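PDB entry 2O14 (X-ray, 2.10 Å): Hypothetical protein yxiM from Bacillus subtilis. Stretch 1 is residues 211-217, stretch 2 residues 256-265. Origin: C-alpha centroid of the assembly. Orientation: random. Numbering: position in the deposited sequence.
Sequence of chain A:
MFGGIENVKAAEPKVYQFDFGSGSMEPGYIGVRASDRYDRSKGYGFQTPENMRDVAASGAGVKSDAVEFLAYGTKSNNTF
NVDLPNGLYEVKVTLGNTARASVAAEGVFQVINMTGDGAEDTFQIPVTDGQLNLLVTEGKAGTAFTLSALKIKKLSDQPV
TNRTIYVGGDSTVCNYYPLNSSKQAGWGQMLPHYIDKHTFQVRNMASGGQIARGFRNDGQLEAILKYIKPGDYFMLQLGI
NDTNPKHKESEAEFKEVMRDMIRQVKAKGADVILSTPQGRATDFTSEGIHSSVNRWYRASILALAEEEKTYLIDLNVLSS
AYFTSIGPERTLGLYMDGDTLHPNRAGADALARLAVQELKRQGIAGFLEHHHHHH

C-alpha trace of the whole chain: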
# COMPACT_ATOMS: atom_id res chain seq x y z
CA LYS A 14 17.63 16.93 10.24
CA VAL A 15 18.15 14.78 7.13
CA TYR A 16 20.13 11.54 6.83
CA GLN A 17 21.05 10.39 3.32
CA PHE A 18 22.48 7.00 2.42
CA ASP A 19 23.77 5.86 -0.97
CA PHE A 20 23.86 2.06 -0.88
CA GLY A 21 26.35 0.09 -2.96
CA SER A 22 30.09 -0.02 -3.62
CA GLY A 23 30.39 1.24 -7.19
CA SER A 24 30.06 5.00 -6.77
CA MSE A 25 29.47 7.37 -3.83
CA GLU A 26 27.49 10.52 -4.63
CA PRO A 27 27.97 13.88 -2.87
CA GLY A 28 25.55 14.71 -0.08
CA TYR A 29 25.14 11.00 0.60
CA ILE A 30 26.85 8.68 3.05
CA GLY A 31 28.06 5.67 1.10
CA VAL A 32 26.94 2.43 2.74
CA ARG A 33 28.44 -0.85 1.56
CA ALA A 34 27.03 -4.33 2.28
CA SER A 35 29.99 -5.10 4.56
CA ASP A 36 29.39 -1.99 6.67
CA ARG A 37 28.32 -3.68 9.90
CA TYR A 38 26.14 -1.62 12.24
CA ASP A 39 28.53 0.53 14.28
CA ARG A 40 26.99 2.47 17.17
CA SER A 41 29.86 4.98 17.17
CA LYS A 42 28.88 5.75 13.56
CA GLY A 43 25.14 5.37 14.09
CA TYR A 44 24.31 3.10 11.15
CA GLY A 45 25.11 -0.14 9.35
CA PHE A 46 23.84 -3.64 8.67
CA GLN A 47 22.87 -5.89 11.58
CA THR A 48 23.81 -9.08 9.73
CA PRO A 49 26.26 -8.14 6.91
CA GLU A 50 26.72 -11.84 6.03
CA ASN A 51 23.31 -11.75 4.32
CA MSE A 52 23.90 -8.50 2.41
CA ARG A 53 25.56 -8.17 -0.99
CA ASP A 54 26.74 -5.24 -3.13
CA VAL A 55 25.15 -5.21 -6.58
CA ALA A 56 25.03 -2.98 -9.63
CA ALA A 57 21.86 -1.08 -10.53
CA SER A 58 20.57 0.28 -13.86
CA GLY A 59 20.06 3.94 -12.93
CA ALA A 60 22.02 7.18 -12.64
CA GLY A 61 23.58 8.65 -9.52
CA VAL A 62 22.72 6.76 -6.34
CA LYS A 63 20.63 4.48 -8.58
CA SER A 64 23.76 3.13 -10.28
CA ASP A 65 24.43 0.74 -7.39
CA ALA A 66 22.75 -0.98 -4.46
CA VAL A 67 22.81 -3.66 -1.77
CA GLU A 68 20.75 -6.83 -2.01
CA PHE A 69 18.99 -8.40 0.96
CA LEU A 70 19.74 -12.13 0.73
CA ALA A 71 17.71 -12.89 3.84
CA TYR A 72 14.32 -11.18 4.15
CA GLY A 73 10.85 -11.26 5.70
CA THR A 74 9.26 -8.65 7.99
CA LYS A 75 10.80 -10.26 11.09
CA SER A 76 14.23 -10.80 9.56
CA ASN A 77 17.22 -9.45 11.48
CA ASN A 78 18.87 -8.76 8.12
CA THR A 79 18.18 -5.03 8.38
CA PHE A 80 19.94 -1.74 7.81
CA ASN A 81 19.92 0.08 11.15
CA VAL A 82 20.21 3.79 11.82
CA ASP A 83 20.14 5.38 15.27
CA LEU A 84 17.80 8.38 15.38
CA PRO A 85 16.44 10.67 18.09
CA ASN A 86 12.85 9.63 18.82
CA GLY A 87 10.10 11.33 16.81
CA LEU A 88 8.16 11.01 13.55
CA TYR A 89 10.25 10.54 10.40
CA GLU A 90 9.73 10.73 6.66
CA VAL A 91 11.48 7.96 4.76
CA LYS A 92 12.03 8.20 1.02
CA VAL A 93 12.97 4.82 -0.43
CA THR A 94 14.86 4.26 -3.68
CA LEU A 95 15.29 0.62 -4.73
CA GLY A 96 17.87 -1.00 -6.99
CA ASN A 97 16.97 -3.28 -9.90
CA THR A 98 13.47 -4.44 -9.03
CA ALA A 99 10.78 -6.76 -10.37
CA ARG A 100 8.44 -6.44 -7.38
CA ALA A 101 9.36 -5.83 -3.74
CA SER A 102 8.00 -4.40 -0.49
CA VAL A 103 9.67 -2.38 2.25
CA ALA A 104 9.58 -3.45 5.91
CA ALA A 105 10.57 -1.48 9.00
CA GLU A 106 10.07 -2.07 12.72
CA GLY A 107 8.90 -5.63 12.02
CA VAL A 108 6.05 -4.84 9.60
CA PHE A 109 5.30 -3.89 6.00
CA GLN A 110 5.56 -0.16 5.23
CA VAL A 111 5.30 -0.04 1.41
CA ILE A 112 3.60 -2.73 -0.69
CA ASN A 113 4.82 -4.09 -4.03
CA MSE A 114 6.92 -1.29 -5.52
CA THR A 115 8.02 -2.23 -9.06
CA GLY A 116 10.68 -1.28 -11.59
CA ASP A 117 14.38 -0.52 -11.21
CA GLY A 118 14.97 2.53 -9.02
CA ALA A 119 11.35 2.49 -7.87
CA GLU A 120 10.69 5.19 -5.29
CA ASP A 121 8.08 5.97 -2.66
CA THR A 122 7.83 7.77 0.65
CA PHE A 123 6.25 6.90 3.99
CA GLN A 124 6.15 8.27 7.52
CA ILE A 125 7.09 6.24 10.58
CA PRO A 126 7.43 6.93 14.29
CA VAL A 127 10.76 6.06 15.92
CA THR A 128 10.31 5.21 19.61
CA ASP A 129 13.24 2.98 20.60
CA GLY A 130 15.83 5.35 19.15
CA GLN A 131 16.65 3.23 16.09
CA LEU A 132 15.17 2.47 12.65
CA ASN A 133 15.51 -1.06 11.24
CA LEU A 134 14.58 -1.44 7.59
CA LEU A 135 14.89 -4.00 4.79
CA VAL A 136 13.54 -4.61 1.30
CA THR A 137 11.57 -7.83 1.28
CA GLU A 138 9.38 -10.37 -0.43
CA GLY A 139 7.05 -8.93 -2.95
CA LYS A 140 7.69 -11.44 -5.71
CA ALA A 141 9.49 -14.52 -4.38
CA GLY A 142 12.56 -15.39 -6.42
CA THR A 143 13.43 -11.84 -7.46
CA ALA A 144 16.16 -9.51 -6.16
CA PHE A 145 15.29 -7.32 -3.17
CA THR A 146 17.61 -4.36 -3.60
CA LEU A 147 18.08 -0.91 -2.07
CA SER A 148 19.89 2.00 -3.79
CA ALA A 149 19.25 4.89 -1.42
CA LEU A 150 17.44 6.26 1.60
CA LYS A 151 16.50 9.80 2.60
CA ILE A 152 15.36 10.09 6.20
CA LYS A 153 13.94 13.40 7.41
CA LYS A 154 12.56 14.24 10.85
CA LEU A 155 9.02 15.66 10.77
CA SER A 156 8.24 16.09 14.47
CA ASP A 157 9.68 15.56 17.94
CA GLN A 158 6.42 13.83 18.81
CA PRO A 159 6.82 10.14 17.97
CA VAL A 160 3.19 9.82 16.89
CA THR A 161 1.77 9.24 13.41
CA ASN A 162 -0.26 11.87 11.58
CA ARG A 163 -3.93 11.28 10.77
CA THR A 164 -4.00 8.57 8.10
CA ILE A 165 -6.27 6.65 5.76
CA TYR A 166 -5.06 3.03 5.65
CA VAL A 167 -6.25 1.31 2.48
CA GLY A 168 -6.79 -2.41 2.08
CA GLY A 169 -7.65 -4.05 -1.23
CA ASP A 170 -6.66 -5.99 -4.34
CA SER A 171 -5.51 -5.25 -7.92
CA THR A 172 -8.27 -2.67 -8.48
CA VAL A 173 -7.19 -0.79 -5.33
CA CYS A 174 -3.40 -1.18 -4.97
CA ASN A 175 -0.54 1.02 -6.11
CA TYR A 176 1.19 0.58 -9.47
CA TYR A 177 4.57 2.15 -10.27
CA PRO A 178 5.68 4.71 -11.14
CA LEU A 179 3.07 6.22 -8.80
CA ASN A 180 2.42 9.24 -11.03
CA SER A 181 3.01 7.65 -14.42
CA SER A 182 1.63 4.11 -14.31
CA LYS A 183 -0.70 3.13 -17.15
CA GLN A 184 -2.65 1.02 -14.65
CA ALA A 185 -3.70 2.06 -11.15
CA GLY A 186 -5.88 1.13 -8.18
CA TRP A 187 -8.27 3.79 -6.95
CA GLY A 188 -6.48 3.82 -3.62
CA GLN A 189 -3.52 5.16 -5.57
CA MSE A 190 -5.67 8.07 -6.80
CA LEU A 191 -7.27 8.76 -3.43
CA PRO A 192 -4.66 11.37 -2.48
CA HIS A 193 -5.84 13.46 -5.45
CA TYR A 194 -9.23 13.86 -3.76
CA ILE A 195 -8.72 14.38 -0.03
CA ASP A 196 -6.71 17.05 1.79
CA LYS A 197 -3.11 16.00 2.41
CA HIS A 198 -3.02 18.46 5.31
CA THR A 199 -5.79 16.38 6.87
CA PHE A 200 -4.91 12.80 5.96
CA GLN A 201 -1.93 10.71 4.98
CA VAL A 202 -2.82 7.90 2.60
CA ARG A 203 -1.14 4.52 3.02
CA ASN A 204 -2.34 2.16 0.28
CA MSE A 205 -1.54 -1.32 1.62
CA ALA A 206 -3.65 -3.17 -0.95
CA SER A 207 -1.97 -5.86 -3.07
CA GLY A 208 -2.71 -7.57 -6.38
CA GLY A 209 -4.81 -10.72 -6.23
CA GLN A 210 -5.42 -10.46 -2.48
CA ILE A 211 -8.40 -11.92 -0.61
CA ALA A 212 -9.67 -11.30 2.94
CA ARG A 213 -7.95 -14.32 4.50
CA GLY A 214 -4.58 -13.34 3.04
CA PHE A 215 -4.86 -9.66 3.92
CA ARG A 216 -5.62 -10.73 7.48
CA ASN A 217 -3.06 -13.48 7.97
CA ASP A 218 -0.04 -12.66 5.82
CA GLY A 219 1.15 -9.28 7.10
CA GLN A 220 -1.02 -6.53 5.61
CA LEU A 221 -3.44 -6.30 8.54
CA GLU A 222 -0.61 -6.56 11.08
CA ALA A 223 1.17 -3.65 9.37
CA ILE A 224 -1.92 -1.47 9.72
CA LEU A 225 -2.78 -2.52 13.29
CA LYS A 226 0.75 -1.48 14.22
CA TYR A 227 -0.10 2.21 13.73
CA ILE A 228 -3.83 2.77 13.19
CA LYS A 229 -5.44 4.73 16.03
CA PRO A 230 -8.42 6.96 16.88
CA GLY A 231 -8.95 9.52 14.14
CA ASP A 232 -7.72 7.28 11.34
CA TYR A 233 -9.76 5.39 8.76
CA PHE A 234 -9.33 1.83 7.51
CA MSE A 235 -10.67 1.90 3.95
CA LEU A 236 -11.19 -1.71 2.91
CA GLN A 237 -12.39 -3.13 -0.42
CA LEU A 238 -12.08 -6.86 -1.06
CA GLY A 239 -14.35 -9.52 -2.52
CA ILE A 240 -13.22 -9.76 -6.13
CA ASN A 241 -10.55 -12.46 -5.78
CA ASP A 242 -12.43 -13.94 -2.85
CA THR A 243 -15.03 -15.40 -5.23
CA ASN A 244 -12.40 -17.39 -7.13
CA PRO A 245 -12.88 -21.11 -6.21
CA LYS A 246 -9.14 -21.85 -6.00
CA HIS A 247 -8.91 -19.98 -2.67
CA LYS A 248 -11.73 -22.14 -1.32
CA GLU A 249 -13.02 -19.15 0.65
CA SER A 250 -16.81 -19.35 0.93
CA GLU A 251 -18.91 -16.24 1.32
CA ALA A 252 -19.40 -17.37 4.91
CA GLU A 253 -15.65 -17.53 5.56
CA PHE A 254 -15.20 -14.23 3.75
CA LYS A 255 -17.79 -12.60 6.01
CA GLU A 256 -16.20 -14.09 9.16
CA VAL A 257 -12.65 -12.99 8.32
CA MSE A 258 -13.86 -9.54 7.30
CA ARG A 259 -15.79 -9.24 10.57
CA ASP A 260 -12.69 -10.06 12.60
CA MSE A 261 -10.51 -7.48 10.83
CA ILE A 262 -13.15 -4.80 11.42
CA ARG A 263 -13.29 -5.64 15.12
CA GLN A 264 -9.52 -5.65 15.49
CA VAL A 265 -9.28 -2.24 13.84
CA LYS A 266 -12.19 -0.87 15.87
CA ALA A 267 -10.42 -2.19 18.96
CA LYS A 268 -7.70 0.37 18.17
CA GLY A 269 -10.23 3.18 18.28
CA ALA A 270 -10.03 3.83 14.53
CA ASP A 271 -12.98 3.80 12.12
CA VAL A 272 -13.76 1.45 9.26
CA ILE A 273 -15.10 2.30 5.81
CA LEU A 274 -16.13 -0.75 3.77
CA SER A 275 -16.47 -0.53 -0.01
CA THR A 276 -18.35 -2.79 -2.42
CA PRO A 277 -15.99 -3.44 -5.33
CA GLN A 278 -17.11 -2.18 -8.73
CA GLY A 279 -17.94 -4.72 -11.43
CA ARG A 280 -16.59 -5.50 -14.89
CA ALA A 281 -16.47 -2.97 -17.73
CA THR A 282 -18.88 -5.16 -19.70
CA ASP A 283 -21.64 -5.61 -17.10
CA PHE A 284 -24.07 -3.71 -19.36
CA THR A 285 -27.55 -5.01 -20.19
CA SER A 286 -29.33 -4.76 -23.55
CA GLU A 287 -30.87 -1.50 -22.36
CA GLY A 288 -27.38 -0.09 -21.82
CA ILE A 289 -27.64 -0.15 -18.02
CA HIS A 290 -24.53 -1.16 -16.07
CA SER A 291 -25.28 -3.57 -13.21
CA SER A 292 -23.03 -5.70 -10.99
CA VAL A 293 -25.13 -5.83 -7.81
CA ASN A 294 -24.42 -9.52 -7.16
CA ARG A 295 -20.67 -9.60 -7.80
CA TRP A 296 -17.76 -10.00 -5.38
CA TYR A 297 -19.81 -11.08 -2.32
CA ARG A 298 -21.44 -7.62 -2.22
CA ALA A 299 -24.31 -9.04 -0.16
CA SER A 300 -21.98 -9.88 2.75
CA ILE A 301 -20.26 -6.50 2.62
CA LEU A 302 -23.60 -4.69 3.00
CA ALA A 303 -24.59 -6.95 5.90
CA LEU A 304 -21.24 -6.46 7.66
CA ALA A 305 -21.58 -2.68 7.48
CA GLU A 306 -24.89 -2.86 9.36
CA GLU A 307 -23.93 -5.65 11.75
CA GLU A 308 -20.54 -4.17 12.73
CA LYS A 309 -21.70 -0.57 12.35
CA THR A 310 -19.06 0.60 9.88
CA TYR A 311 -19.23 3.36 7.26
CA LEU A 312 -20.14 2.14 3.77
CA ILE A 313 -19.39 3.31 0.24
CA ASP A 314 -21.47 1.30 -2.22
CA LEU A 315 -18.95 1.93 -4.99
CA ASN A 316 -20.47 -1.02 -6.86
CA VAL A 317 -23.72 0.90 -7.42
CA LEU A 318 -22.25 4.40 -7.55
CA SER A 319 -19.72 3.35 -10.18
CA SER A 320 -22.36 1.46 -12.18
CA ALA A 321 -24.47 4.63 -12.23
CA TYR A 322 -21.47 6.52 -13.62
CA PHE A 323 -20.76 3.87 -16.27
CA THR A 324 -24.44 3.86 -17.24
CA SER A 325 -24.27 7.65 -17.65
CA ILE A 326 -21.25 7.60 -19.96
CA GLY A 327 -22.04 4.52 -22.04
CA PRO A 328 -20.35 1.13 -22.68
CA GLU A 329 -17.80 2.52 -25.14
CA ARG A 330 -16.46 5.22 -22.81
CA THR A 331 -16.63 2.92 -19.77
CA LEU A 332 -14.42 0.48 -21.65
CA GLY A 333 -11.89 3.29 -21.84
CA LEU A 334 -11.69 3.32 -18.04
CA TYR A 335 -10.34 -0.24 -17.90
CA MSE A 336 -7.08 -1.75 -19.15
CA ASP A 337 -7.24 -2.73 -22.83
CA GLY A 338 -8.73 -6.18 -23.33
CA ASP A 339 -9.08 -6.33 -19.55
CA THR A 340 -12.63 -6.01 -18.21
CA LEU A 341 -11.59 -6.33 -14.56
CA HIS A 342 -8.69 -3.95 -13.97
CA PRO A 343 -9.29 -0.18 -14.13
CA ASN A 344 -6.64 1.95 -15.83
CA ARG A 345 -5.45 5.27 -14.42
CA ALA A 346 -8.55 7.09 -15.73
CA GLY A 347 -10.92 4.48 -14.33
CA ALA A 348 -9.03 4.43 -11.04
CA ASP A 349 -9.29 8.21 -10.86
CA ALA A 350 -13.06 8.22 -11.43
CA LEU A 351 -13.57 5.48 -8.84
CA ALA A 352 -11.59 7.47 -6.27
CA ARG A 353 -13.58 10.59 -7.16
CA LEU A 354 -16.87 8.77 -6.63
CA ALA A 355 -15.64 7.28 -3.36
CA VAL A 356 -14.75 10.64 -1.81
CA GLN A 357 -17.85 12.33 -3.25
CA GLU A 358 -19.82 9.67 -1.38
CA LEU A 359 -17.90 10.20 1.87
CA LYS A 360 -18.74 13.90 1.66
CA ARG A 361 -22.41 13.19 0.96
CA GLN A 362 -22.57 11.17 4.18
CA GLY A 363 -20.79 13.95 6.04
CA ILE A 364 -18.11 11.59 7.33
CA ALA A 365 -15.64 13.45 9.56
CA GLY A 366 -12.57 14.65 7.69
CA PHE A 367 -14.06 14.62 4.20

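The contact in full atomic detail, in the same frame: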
# COMPACT_ATOMS: atom_id res chain seq x y z
N ILE A 211 -7.08 -11.55 -1.12
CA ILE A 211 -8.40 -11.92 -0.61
C ILE A 211 -8.41 -11.54 0.87
O ILE A 211 -7.37 -11.16 1.41
CB ILE A 211 -8.65 -13.44 -0.75
CG1 ILE A 211 -7.54 -14.21 -0.02
CG2 ILE A 211 -8.67 -13.85 -2.23
CD1 ILE A 211 -7.73 -15.72 -0.03
N ALA A 212 -9.56 -11.64 1.52
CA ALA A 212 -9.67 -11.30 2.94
C ALA A 212 -8.76 -12.12 3.85
O ALA A 212 -8.08 -11.57 4.71
CB ALA A 212 -11.13 -11.45 3.40
N ARG A 213 -8.76 -13.44 3.66
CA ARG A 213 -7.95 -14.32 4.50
C ARG A 213 -6.48 -13.92 4.44
O ARG A 213 -5.83 -13.77 5.47
CB ARG A 213 -8.10 -15.78 4.04
CG ARG A 213 -7.52 -16.80 5.01
CD ARG A 213 -7.36 -18.15 4.32
NE ARG A 213 -8.63 -18.72 3.87
CZ ARG A 213 -8.82 -19.24 2.66
NH1 ARG A 213 -9.99 -19.76 2.34
NH2 ARG A 213 -7.84 -19.22 1.76
N GLY A 214 -5.97 -13.73 3.22
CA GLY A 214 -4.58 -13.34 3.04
C GLY A 214 -4.24 -11.98 3.63
O GLY A 214 -3.21 -11.82 4.29
N PHE A 215 -5.09 -11.00 3.40
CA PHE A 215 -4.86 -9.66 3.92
C PHE A 215 -4.76 -9.74 5.44
O PHE A 215 -3.92 -9.09 6.06
CB PHE A 215 -6.00 -8.73 3.51
CG PHE A 215 -5.69 -7.27 3.70
CD1 PHE A 215 -5.82 -6.67 4.95
CD2 PHE A 215 -5.21 -6.51 2.64
CE1 PHE A 215 -5.47 -5.33 5.14
CE2 PHE A 215 -4.85 -5.17 2.81
CZ PHE A 215 -4.98 -4.58 4.07
N ARG A 216 -5.61 -10.57 6.04
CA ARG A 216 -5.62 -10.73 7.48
C ARG A 216 -4.41 -11.46 8.05
O ARG A 216 -3.75 -10.98 8.97
CB ARG A 216 -6.88 -11.47 7.92
CG ARG A 216 -6.94 -11.75 9.42
CD ARG A 216 -8.21 -12.48 9.79
NE ARG A 216 -8.37 -12.61 11.23
CZ ARG A 216 -7.71 -13.49 11.99
NH1 ARG A 216 -6.83 -14.32 11.44
NH2 ARG A 216 -7.92 -13.52 13.30
N ASN A 217 -4.13 -12.62 7.48
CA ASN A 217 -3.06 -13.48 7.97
C ASN A 217 -1.62 -13.31 7.51
O ASN A 217 -0.70 -13.68 8.23
CB ASN A 217 -3.47 -14.94 7.74
CG ASN A 217 -4.82 -15.26 8.34
OD1 ASN A 217 -5.45 -16.26 7.99
ND2 ASN A 217 -5.27 -14.42 9.26
N GLU A 256 -16.80 -13.88 7.84
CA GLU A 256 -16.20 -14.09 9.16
C GLU A 256 -14.85 -13.40 9.31
O GLU A 256 -14.59 -12.75 10.32
CB GLU A 256 -15.99 -15.58 9.42
CG GLU A 256 -17.24 -16.43 9.49
CD GLU A 256 -16.90 -17.92 9.56
OE1 GLU A 256 -16.06 -18.29 10.42
OE2 GLU A 256 -17.46 -18.71 8.77
N VAL A 257 -13.99 -13.58 8.32
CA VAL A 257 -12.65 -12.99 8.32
C VAL A 257 -12.76 -11.48 8.30
O VAL A 257 -12.06 -10.78 9.04
CB VAL A 257 -11.84 -13.44 7.09
CG1 VAL A 257 -10.53 -12.68 7.03
CG2 VAL A 257 -11.59 -14.94 7.17
N MSE A 258 -13.63 -10.98 7.43
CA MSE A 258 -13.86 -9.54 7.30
C MSE A 258 -14.33 -8.97 8.63
O MSE A 258 -13.86 -7.91 9.06
CB MSE A 258 -14.90 -9.28 6.22
CG MSE A 258 -14.43 -9.58 4.81
SE MSE A 258 -13.28 -8.17 4.11
CE MSE A 258 -14.68 -6.90 3.63
N ARG A 259 -15.25 -9.67 9.28
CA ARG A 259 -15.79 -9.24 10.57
C ARG A 259 -14.68 -9.08 11.60
O ARG A 259 -14.63 -8.09 12.33
CB ARG A 259 -16.82 -10.26 11.08
CG ARG A 259 -17.55 -9.83 12.34
CD ARG A 259 -18.36 -10.99 12.91
NE ARG A 259 -19.25 -11.58 11.92
CZ ARG A 259 -20.34 -10.98 11.43
NH1 ARG A 259 -20.68 -9.77 11.85
NH2 ARG A 259 -21.08 -11.60 10.53
N ASP A 260 -13.79 -10.07 11.65
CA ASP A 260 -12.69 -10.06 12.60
C ASP A 260 -11.76 -8.87 12.39
O ASP A 260 -11.38 -8.20 13.35
CB ASP A 260 -11.89 -11.35 12.48
CG ASP A 260 -10.77 -11.44 13.49
OD1 ASP A 260 -11.05 -11.50 14.70
OD2 ASP A 260 -9.60 -11.43 13.06
N MSE A 261 -11.39 -8.61 11.13
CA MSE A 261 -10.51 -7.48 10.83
C MSE A 261 -11.14 -6.17 11.30
O MSE A 261 -10.47 -5.33 11.89
CB MSE A 261 -10.23 -7.39 9.33
CG MSE A 261 -9.42 -8.54 8.77
SE MSE A 261 -8.52 -8.03 7.13
CE MSE A 261 -9.92 -8.45 5.86
N ILE A 262 -12.43 -6.01 11.02
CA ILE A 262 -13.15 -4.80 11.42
C ILE A 262 -13.09 -4.61 12.93
O ILE A 262 -12.86 -3.50 13.43
CB ILE A 262 -14.63 -4.86 10.99
CG1 ILE A 262 -14.72 -4.88 9.46
CG2 ILE A 262 -15.39 -3.67 11.56
CD1 ILE A 262 -16.09 -5.26 8.95
N ARG A 263 -13.31 -5.70 13.66
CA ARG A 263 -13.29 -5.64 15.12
C ARG A 263 -11.90 -5.31 15.65
O ARG A 263 -11.75 -4.50 16.57
CB ARG A 263 -13.79 -6.96 15.70
CG ARG A 263 -15.26 -7.20 15.40
CD ARG A 263 -15.82 -8.41 16.12
NE ARG A 263 -17.27 -8.46 15.99
CZ ARG A 263 -18.05 -9.41 16.50
NH1 ARG A 263 -17.51 -10.41 17.18
NH2 ARG A 263 -19.36 -9.36 16.33
N GLN A 264 -10.88 -5.91 15.06
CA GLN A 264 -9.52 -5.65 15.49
C GLN A 264 -9.17 -4.19 15.27
O GLN A 264 -8.54 -3.56 16.11
CB GLN A 264 -8.53 -6.54 14.74
CG GLN A 264 -8.57 -7.99 15.16
CD GLN A 264 -7.35 -8.75 14.71
OE1 GLN A 264 -6.23 -8.37 15.04
NE2 GLN A 264 -7.55 -9.82 13.96
N VAL A 265 -9.57 -3.64 14.13
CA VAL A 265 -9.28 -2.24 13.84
C VAL A 265 -10.09 -1.34 14.77
O VAL A 265 -9.57 -0.36 15.30
CB VAL A 265 -9.58 -1.88 12.37
CG1 VAL A 265 -9.48 -0.37 12.17
CG2 VAL A 265 -8.60 -2.59 11.45

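How do the two backbones lie against each other? Residues 212-217 form a short helix, with Ile 211 at the N-cap position, and residues 256-265 belong to a longer helix that extends beyond the stretch at both ends. The two run in broadly the same direction, their N-to-C axes 33° apart, and approach to 9.3 Å. Each is held by the usual i to i+4 ladder; Phe 215 N, for example, donates to Ile 211 O at 3.0 Å, and Gln 264 N to Asp 260 O at 2.9 Å. The CA atoms of Arg 213 and Val 257 are 6.2 Å apart, and those of Ala 212 and Met 258 are 6.3 Å apart. Further along, the CA atoms of Arg 216 and Met 261 are separated by 6.8 Å. The contact is modest, burying 366 Å² over both sides.

What does the first turn of the short helix bring to the contact? Ala 212 points its CB toward the longer helix. That methyl meets three apolar groups: Ala 212 CB lies 3.9 Å from Val 257 CG1, 4.0 Å from Met 258 SE and 4.1 Å from Met 261 CE. Both methionines are selenomethionines, so selenium occupies the usual place of sulfur. The CA-to-CB bond of Met 258 points away from the short helix, yet its side chain still reaches Ala 212. The backbone takes part as well, with Ala 212 O 3.6 Å from Val 257 CG1, a van der Waals contact.

How is the apolar packing carried along the helix? Met 261 does much of this work: its side chain touches Ala 212, Phe 215 and Arg 216. Besides meeting Ala 212 through its terminal methyl, it places SE 3.7 Å from Phe 215 CD1 and 3.9 Å from Arg 216 CB. The selenium stands 5.0 Å from the centroid of the Phe 215 ring, 71° off the ring normal, in an oblique approach that pairs a polarizable atom with an aromatic system.

Where does charge enter the contact? Arg 216 points toward the longer helix with chi1, chi2 and chi3 all t, and this extended side chain sits as a knob among Val 257, Asp 260, Met 261 and Gln 264. Its aliphatic part packs on apolar neighbours, with Arg 216 CD 3.6 Å from Val 257 CG1, while its guanidinium forms a salt bridge with Asp 260. One carboxylate oxygen accepts two hydrogen bonds from it: Arg 216 NE to Asp 260 OD2 is a very short 2.5 Å, and Arg 216 NH2 to Asp 260 OD2 is 2.7 Å. The oxygen lies near the guanidinium plane, at its edge, where the N-H groups point.

What else bonds to the acceptor? Gln 264, one turn after Asp 260, donates from NE2 to Asp 260 OD2 at 2.8 Å, so the same oxygen gathers donors from both helices.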